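Local coordinates for protein 4'-phospho-dehydrooxetanocin synthase (Bacillus megaterium, PDB 5UL3) that uses cobalamin, a [4Fe-4S] cluster and S-adenosylmethionine to contract the sugar ring of dAMP oxidatively to an oxetane aldehyde in oxetanocin A biosynthesis, at residues 475-480 / 550-555. Numbering follows the deposited sequence.
Sequences MFDQLM and TPYSRM
Y552 and D477 join the first turn of helix 551-563 to a type I beta turn, D477 to M480, and illustrate how one phenol can pin a loop by both giving and accepting. The bond from CA to CB of Y552 points toward the loop, and chi1 of -161° sets CG anti to the backbone N. Along the ring, CE2 passes D477 OD2 at 3.6 Å, while CE1 lies 3.9 Å from Q478 OE1, which approaches obliquely and is buried with no polar partner in the model. CZ meets L479 CG, and L479 CD1 sits over one ring face, offset toward the rim. The tip, OH, donates to D477 OD2, at the ring edge and in plane, in a very short bond of 2.5 Å. Y552 OH in turn accepts from L479 N at 3.0 Å, with an N-H...O angle of 159°. The same methyl, L479 CD1, also packs on M555 CB at 3.8 Å. Q478 NE2 hydrogen-bonds to the carbonyl of M544, and the Q478 side chain lies about 7 Å from that of the S-adenosylmethionine-binding E545. Y552 OH thus fastens the loop after strand 470-473 of the radical SAM domain to the later helix. With R445 and Q442 at OD1 and Y552 OH at OD2, D477 is probably ionised, and its charge would polarise the hydroxyl and strengthen it as an acceptor for L479 N.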
loop_
_atom_site.group_PDB
_atom_site.type_symbol
_atom_site.label_atom_id
_atom_site.label_comp_id
_atom_site.label_asym_id
_atom_site.label_seq_id
_atom_site.Cartn_x
_atom_site.Cartn_y
_atom_site.Cartn_z
ATOM N N MET A 475 -6.912 15.938 11.440
ATOM C CA MET A 475 -7.557 16.932 12.301
ATOM C C MET A 475 -7.054 18.342 12.001
ATOM O O MET A 475 -7.848 19.270 11.816
ATOM C CB MET A 475 -7.303 16.564 13.767
ATOM C CG MET A 475 -7.739 17.643 14.799
ATOM S SD MET A 475 -9.531 17.829 14.820
ATOM C CE MET A 475 -10.016 16.278 15.598
ATOM N N PHE A 476 -5.740 18.513 11.941
ATOM C CA PHE A 476 -5.096 19.815 11.803
ATOM C C PHE A 476 -4.581 20.017 10.382
ATOM O O PHE A 476 -3.997 19.107 9.789
ATOM C CB PHE A 476 -3.928 19.929 12.786
ATOM C CG PHE A 476 -4.318 19.742 14.233
ATOM C CD1 PHE A 476 -4.940 20.772 14.935
ATOM C CD2 PHE A 476 -4.028 18.561 14.899
ATOM C CE1 PHE A 476 -5.281 20.620 16.266
ATOM C CE2 PHE A 476 -4.376 18.399 16.243
ATOM C CZ PHE A 476 -4.997 19.434 16.927
ATOM N N ASP A 477 -4.789 21.213 9.825
ATOM C CA ASP A 477 -4.108 21.551 8.581
ATOM C C ASP A 477 -3.692 23.015 8.627
ATOM O O ASP A 477 -4.329 23.836 9.293
ATOM C CB ASP A 477 -4.951 21.258 7.326
ATOM C CG ASP A 477 -6.125 22.214 7.144
ATOM O OD1 ASP A 477 -7.038 22.200 7.990
ATOM O OD2 ASP A 477 -6.159 22.931 6.109
ATOM N N GLN A 478 -2.613 23.318 7.905
ATOM C CA GLN A 478 -1.873 24.555 8.120
ATOM C C GLN A 478 -2.647 25.788 7.677
ATOM O O GLN A 478 -2.387 26.882 8.190
ATOM C CB GLN A 478 -0.523 24.483 7.394
ATOM C CG GLN A 478 0.497 23.533 8.043
ATOM C CD GLN A 478 0.369 22.079 7.587
ATOM O OE1 GLN A 478 -0.589 21.697 6.910
ATOM N NE2 GLN A 478 1.357 21.271 7.947
ATOM N N LEU A 479 -3.601 25.649 6.762
ATOM C CA LEU A 479 -4.349 26.810 6.299
ATOM C C LEU A 479 -5.606 27.073 7.118
ATOM O O LEU A 479 -6.344 28.011 6.800
ATOM C CB LEU A 479 -4.715 26.648 4.817
ATOM C CG LEU A 479 -3.488 26.514 3.910
ATOM C CD1 LEU A 479 -3.864 26.385 2.437
ATOM C CD2 LEU A 479 -2.552 27.700 4.129
ATOM N N MET A 480 -5.856 26.291 8.168
ATOM C CA MET A 480 -7.044 26.479 8.990
ATOM C C MET A 480 -6.925 27.760 9.808
ATOM O O MET A 480 -5.912 27.993 10.475
ATOM C CB MET A 480 -7.240 25.296 9.941
ATOM C CG MET A 480 -8.552 25.351 10.746
ATOM S SD MET A 480 -8.589 24.088 12.043
ATOM C CE MET A 480 -8.553 22.576 11.045
ATOM N N THR A 550 1.577 18.653 -4.648
ATOM C CA THR A 550 0.175 18.650 -4.274
ATOM C C THR A 550 -0.462 20.013 -4.514
ATOM O O THR A 550 0.183 21.048 -4.329
ATOM C CB THR A 550 0.010 18.312 -2.792
ATOM O OG1 THR A 550 0.823 19.200 -2.006
ATOM C CG2 THR A 550 0.386 16.850 -2.531
ATOM N N PRO A 551 -1.747 20.019 -4.879
ATOM C CA PRO A 551 -2.508 21.276 -4.843
ATOM C C PRO A 551 -2.411 21.987 -3.512
ATOM O O PRO A 551 -2.356 23.223 -3.479
ATOM C CB PRO A 551 -3.945 20.811 -5.138
ATOM C CG PRO A 551 -3.779 19.593 -5.965
ATOM C CD PRO A 551 -2.566 18.900 -5.369
ATOM N N TYR A 552 -2.383 21.242 -2.403
ATOM C CA TYR A 552 -2.314 21.895 -1.098
ATOM C C TYR A 552 -1.002 22.656 -0.918
ATOM O O TYR A 552 -0.991 23.748 -0.337
ATOM C CB TYR A 552 -2.503 20.874 0.026
ATOM C CG TYR A 552 -2.904 21.499 1.356
ATOM C CD1 TYR A 552 -1.941 21.962 2.248
ATOM C CD2 TYR A 552 -4.245 21.621 1.716
ATOM C CE1 TYR A 552 -2.294 22.536 3.470
ATOM C CE2 TYR A 552 -4.611 22.200 2.930
ATOM C CZ TYR A 552 -3.630 22.650 3.798
ATOM O OH TYR A 552 -3.959 23.228 5.002
ATOM N N SER A 553 0.119 22.102 -1.397
ATOM C CA SER A 553 1.377 22.839 -1.299
ATOM C C SER A 553 1.301 24.135 -2.096
ATOM O O SER A 553 1.787 25.181 -1.646
ATOM C CB SER A 553 2.562 21.989 -1.773
ATOM O OG SER A 553 2.509 21.704 -3.167
ATOM N N ARG A 554 0.656 24.100 -3.259
ATOM C CA ARG A 554 0.516 25.330 -4.034
ATOM C C ARG A 554 -0.456 26.307 -3.378
ATOM O O ARG A 554 -0.263 27.525 -3.480
ATOM C CB ARG A 554 0.092 24.999 -5.462
ATOM C CG ARG A 554 1.098 24.090 -6.159
ATOM C CD ARG A 554 0.859 23.976 -7.655
ATOM N NE ARG A 554 -0.377 23.273 -7.981
ATOM C CZ ARG A 554 -0.491 21.950 -8.073
ATOM N NH1 ARG A 554 0.557 21.160 -7.847
ATOM N NH2 ARG A 554 -1.662 21.412 -8.392
ATOM N N MET A 555 -1.489 25.801 -2.694
ATOM C CA MET A 555 -2.354 26.673 -1.899
ATOM C C MET A 555 -1.566 27.362 -0.799
ATOM O O MET A 555 -1.784 28.546 -0.510
ATOM C CB MET A 555 -3.509 25.871 -1.295
ATOM C CG MET A 555 -4.475 25.308 -2.315
ATOM S SD MET A 555 -5.444 23.900 -1.700
ATOM C CE MET A 555 -6.235 24.576 -0.245
#